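Local coordinates for BH0236 protein (Bacillus halodurans, PDB 5T7A), which is a family 56 carbohydrate-binding module that probably recognises beta-1,3-glucan and so assists in its hydrolysis, at residues A[37-40]-A[46-49]; A[85-90]-A[94-99]. All blocks are in the same frame, centred on the assembly; numbering follows the deposited sequence. Where two conformers were deposited one is given.

Interaction 1. Residues A[37-40]-A[46-49]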
loop_
_atom_site.group_PDB
_atom_site.type_symbol
_atom_site.label_atom_id
_atom_site.label_comp_id
_atom_site.label_asym_id
_atom_site.label_seq_id
_atom_site.Cartn_x
_atom_site.Cartn_y
_atom_site.Cartn_z
ATOM N N ALA A 37 4.352 -0.536 -6.318
ATOM C CA ALA A 37 3.438 -0.637 -5.188
ATOM C C ALA A 37 2.122 -1.200 -5.651
ATOM O O ALA A 37 1.775 -1.087 -6.817
ATOM C CB ALA A 37 3.196 0.716 -4.524
ATOM N N GLY A 38 1.363 -1.831 -4.742
ATOM C CA GLY A 38 0.134 -2.391 -5.223
ATOM C C GLY A 38 -0.464 -3.379 -4.240
ATOM O O GLY A 38 -0.271 -3.296 -3.024
ATOM N N ILE A 39 -1.225 -4.312 -4.817
ATOM C CA ILE A 39 -1.942 -5.341 -4.065
ATOM C C ILE A 39 -1.404 -6.716 -4.455
ATOM O O ILE A 39 -1.293 -7.018 -5.653
ATOM C CB ILE A 39 -3.435 -5.271 -4.331
ATOM C CG1 ILE A 39 -3.984 -3.855 -4.052
ATOM C CG2 ILE A 39 -4.166 -6.314 -3.513
ATOM C CD1 ILE A 39 -3.829 -3.272 -2.668
ATOM N N ARG A 40 -1.104 -7.568 -3.468
ATOM C CA ARG A 40 -0.676 -8.915 -3.715
ATOM C C ARG A 40 -1.239 -9.847 -2.602
ATOM O O ARG A 40 -1.975 -9.368 -1.736
ATOM C CB ARG A 40 0.846 -9.013 -3.837
ATOM C CG ARG A 40 1.584 -8.724 -2.562
ATOM C CD ARG A 40 3.091 -8.761 -2.861
ATOM N NE ARG A 40 3.893 -8.526 -1.702
ATOM C CZ ARG A 40 5.132 -8.088 -1.679
ATOM N NH1 ARG A 40 5.776 -7.747 -2.788
ATOM N NH2 ARG A 40 5.739 -7.922 -0.547
ATOM N N GLU A 46 -8.129 -11.815 2.999
ATOM C CA GLU A 46 -7.110 -10.740 3.142
ATOM C C GLU A 46 -6.470 -10.412 1.823
ATOM O O GLU A 46 -6.530 -11.164 0.874
ATOM C CB GLU A 46 -6.026 -11.052 4.136
ATOM C CG GLU A 46 -5.000 -12.035 3.727
ATOM C CD GLU A 46 -3.900 -12.260 4.761
ATOM O OE1 GLU A 46 -4.194 -12.463 5.946
ATOM O OE2 GLU A 46 -2.714 -12.253 4.372
ATOM N N VAL A 47 -5.912 -9.196 1.758
ATOM C CA VAL A 47 -4.991 -8.815 0.665
ATOM C C VAL A 47 -3.854 -8.156 1.340
ATOM O O VAL A 47 -3.964 -7.665 2.505
ATOM C CB VAL A 47 -5.599 -7.852 -0.395
ATOM C CG1 VAL A 47 -6.933 -8.401 -0.936
ATOM C CG2 VAL A 47 -5.839 -6.465 0.162
ATOM N N THR A 48 -2.715 -8.053 0.623
ATOM C CA THR A 48 -1.563 -7.326 1.149
ATOM C C THR A 48 -1.272 -6.126 0.281
ATOM O O THR A 48 -1.063 -6.258 -0.908
ATOM C CB THR A 48 -0.319 -8.207 1.250
ATOM O OG1 THR A 48 -0.577 -9.236 2.239
ATOM C CG2 THR A 48 0.897 -7.372 1.682
ATOM N N ILE A 49 -1.264 -4.949 0.889
ATOM C CA ILE A 49 -0.725 -3.743 0.201
ATOM C C ILE A 49 0.767 -3.801 0.334
ATOM O O ILE A 49 1.309 -3.945 1.463
ATOM C CB ILE A 49 -1.208 -2.429 0.830
ATOM C CG1 ILE A 49 -2.754 -2.351 0.814
ATOM C CG2 ILE A 49 -0.664 -1.231 0.053
ATOM C CD1 ILE A 49 -3.325 -1.214 1.625
#
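R40 and T48 form an antiparallel hydrogen-bonded pair, gripping each other through both backbone groups. R40 N donates to T48 O at 2.9 Å, lying in the plane of that carbonyl, and T48 N returns a bond to R40 O at 2.8 Å. Weaker CA-H...O contacts continue the pairing: T48 O also receives I39 CA at 3.4 Å, while G38 O receives I49 CA at 3.3 Å. At the backbone angles of G38 (phi 165°, psi -153°) any CB would collide with the carbonyl O of A37, a clash that glycine escapes. The two segments belong to the arms of a beta hairpin, strands 35-40 and 46-53, joined by a five-residue connection. On the face carrying I39 the contacts are apolar. I39 turns CG1 beside its backbone N (chi1 -54°), which leaves CG2 on the far side from that nitrogen and against V47 CB at 3.8 Å; its CD1 meets I49 CG1 at 3.8 Å. The side chains of this non-hydrogen-bonded pair, I39 and I49, thus slant across one another, and I39 goes on to touch L96 and Y98 of strand 95-103. On the other face R40 and T48 touch only loosely, with R40 CG 4.3 Å from T48 CB. The arginine chain then runs extended to its polar end, where NH1 forms a salt bridge with E82 and NH2 one with E84, both on strand 82-88.

Interaction 2. Residues A[85-90]-A[94-99]; sequences RVVENL and DVLEYS. With EDO (1,2-ethanediol), chain E.
The contact closes one end of the hydrophobic core of a beta sandwich, where V87 and L90 meet L96 across the interior and L90 also packs on D94. No hydrogen bond joins the segments directly; the strand residues V87 and L96 meet through their side chains. V87 CG2 comes within 4.4 Å of L96 CD2, and L90 CD1 approaches the same methyl at 4.3 Å, so one branch of L96 serves both neighbours. With CG beside the backbone N (chi1 -65°) and chi2 at 168°, L90 lays its other methyl, CD2, against D94 CB at 3.6 Å. The aspartate side chain crosses that of L90 at a slant and brings OD2 to 3.2 Å from L90 CA. There OD2 also accepts a hydrogen bond from S91 N, which ties the carboxylate to the turn between the strands, while OD1 has a weak bond to N67 ND2. A water donates to N89 O and, weakly, to D94 OD2 at 3.5 Å, bridging the two ends of the connection. E97, whose side chain leaves the strand on the face opposite to L96, runs extended beyond CG and accepts a hydrogen bond at OE2 from O2 of an ethanediol, 2.8 Å away, that probably came from the crystallisation liquor. An alanine here removes the carboxylate and would probably leave the diol O2 without this acceptor, with K65 NZ as a remaining polar partner of the diol. A short turn passing between strands that are not sheet neighbours, with aliphatic side chains filling the space between them, is typical of a beta sandwich.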
loop_
_atom_site.group_PDB
_atom_site.type_symbol
_atom_site.label_atom_id
_atom_site.label_comp_id
_atom_site.label_asym_id
_atom_site.label_seq_id
_atom_site.Cartn_x
_atom_site.Cartn_y
_atom_site.Cartn_z
ATOM N N ARG A 85 1.322 -4.012 4.320
ATOM C CA ARG A 85 0.195 -3.867 5.235
ATOM C C ARG A 85 -0.892 -4.853 4.756
ATOM O O ARG A 85 -1.415 -4.730 3.663
ATOM C CB ARG A 85 -0.320 -2.451 5.293
ATOM C CG ARG A 85 -1.601 -2.285 6.085
ATOM C CD ARG A 85 -1.377 -2.302 7.545
ATOM N NE ARG A 85 -2.689 -2.342 8.229
ATOM C CZ ARG A 85 -2.755 -2.426 9.546
ATOM N NH1 ARG A 85 -1.635 -2.397 10.253
ATOM N NH2 ARG A 85 -3.953 -2.519 10.125
ATOM N N VAL A 86 -1.308 -5.733 5.651
ATOM C CA VAL A 86 -2.407 -6.671 5.387
ATOM C C VAL A 86 -3.736 -5.981 5.699
ATOM O O VAL A 86 -3.896 -5.334 6.741
ATOM C CB VAL A 86 -2.209 -7.989 6.210
ATOM C CG1 VAL A 86 -3.388 -8.933 6.018
ATOM C CG2 VAL A 86 -0.944 -8.714 5.809
ATOM N N VAL A 87 -4.660 -6.058 4.776
ATOM C CA VAL A 87 -5.996 -5.544 4.948
ATOM C C VAL A 87 -6.903 -6.754 4.982
ATOM O O VAL A 87 -6.981 -7.531 4.016
ATOM C CB VAL A 87 -6.412 -4.638 3.815
ATOM C CG1 VAL A 87 -7.839 -4.146 4.024
ATOM C CG2 VAL A 87 -5.468 -3.463 3.766
ATOM N N GLU A 88 -7.538 -6.923 6.150
ATOM C CA GLU A 88 -8.373 -8.138 6.366
ATOM C C GLU A 88 -9.829 -7.887 6.110
ATOM O O GLU A 88 -10.336 -6.761 6.206
ATOM C CB GLU A 88 -8.185 -8.688 7.789
ATOM C CG GLU A 88 -6.761 -9.027 8.142
ATOM C CD GLU A 88 -6.654 -9.661 9.495
ATOM O OE1 GLU A 88 -6.743 -8.920 10.492
ATOM O OE2 GLU A 88 -6.523 -10.899 9.538
ATOM N N ASN A 89 -10.505 -8.937 5.669
ATOM C CA ASN A 89 -11.953 -8.969 5.505
ATOM C C ASN A 89 -12.637 -8.084 4.514
ATOM O O ASN A 89 -13.797 -7.734 4.712
ATOM C CB ASN A 89 -12.621 -8.927 6.892
ATOM C CG ASN A 89 -12.143 -10.055 7.751
ATOM O OD1 ASN A 89 -11.694 -9.852 8.887
ATOM N ND2 ASN A 89 -12.136 -11.274 7.164
ATOM N N LEU A 90 -11.968 -7.756 3.400
ATOM C CA LEU A 90 -12.662 -7.161 2.263
ATOM C C LEU A 90 -13.639 -8.150 1.636
ATOM O O LEU A 90 -13.252 -9.208 1.163
ATOM C CB LEU A 90 -11.695 -6.685 1.171
ATOM C CG LEU A 90 -10.753 -5.545 1.561
ATOM C CD1 LEU A 90 -9.651 -5.361 0.532
ATOM C CD2 LEU A 90 -11.534 -4.265 1.661
ATOM N N ASP A 94 -15.847 -4.758 -2.306
ATOM C CA ASP A 94 -15.198 -3.696 -1.529
ATOM C C ASP A 94 -14.223 -2.908 -2.431
ATOM O O ASP A 94 -13.532 -3.484 -3.300
ATOM C CB ASP A 94 -14.545 -4.224 -0.260
ATOM C CG ASP A 94 -15.558 -4.671 0.763
ATOM O OD1 ASP A 94 -16.715 -4.387 0.546
ATOM O OD2 ASP A 94 -15.178 -5.239 1.787
ATOM N N VAL A 95 -14.248 -1.573 -2.309
ATOM C CA VAL A 95 -13.254 -0.708 -2.951
ATOM C C VAL A 95 -12.206 -0.229 -1.904
ATOM O O VAL A 95 -12.516 0.441 -0.911
ATOM C CB VAL A 95 -13.867 0.474 -3.733
ATOM C CG1 VAL A 95 -12.842 1.467 -4.162
ATOM C CG2 VAL A 95 -14.645 -0.019 -4.934
ATOM N N LEU A 96 -10.944 -0.553 -2.158
ATOM C CA LEU A 96 -9.841 -0.119 -1.285
ATOM C C LEU A 96 -9.070 0.954 -2.043
ATOM O O LEU A 96 -8.582 0.748 -3.143
ATOM C CB LEU A 96 -8.955 -1.329 -0.955
ATOM C CG LEU A 96 -7.620 -0.990 -0.270
ATOM C CD1 LEU A 96 -7.868 -0.547 1.148
ATOM C CD2 LEU A 96 -6.794 -2.267 -0.273
ATOM N N GLU A 97 -8.962 2.126 -1.418
ATOM C CA GLU A 97 -8.139 3.205 -1.958
ATOM C C GLU A 97 -6.951 3.368 -1.026
ATOM O O GLU A 97 -7.101 3.304 0.186
ATOM C CB GLU A 97 -8.930 4.495 -2.141
ATOM C CG GLU A 97 -9.833 4.424 -3.409
ATOM C CD GLU A 97 -10.666 5.652 -3.520
ATOM O OE1 GLU A 97 -11.624 5.741 -2.719
ATOM O OE2 GLU A 97 -10.358 6.493 -4.402
ATOM N N TYR A 98 -5.766 3.639 -1.578
ATOM C CA TYR A 98 -4.558 3.606 -0.784
ATOM C C TYR A 98 -3.519 4.506 -1.403
ATOM O O TYR A 98 -3.447 4.681 -2.617
ATOM C CB TYR A 98 -4.006 2.194 -0.632
ATOM C CG TYR A 98 -3.681 1.481 -1.918
ATOM C CD1 TYR A 98 -4.687 0.859 -2.666
ATOM C CD2 TYR A 98 -2.380 1.353 -2.376
ATOM C CE1 TYR A 98 -4.414 0.209 -3.831
ATOM C CE2 TYR A 98 -2.091 0.716 -3.521
ATOM C CZ TYR A 98 -3.064 0.132 -4.265
ATOM O OH TYR A 98 -2.741 -0.517 -5.433
ATOM N N SER A 99 -2.776 5.177 -0.516
ATOM C CA SER A 99 -1.658 6.047 -0.930
ATOM C C SER A 99 -0.540 5.850 0.048
ATOM O O SER A 99 -0.744 5.199 1.092
ATOM C CB SER A 99 -2.070 7.479 -0.953
ATOM O OG SER A 99 -2.590 7.871 0.317
HETATM C C1 EDO E . -9.612 8.802 -1.481
HETATM O O1 EDO E . -10.575 9.503 -0.714
HETATM C C2 EDO E . -9.288 9.685 -2.642
HETATM O O2 EDO E . -9.843 9.167 -3.845
HETATM O O HOH W 1 -16.169 -6.869 4.666
#

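How the interactions relate
Along the chain the two interactions come in series: the hairpin of interaction 1 closes before strand 82-88 of interaction 2 begins. Their centres are 8 Å apart, and they meet because strands 46-53 and 82-88 are neighbours in the antiparallel sheet, probably hydrogen-bonded from I49 N to R85 O (2.8 Å) and from V47 O to V87 N (2.9 Å). Interaction 1 is mainly backbone pairing between sheet neighbours, its I39 face also turned to the core that interaction 2 spans. Strand 95-103, one side of interaction 2, also reaches interaction 1, with Y98 OH packing on G38 CA at 3.4 Å. Hairpin, strand 82-88 and strand 95-103 together build one part of the module's sandwich core.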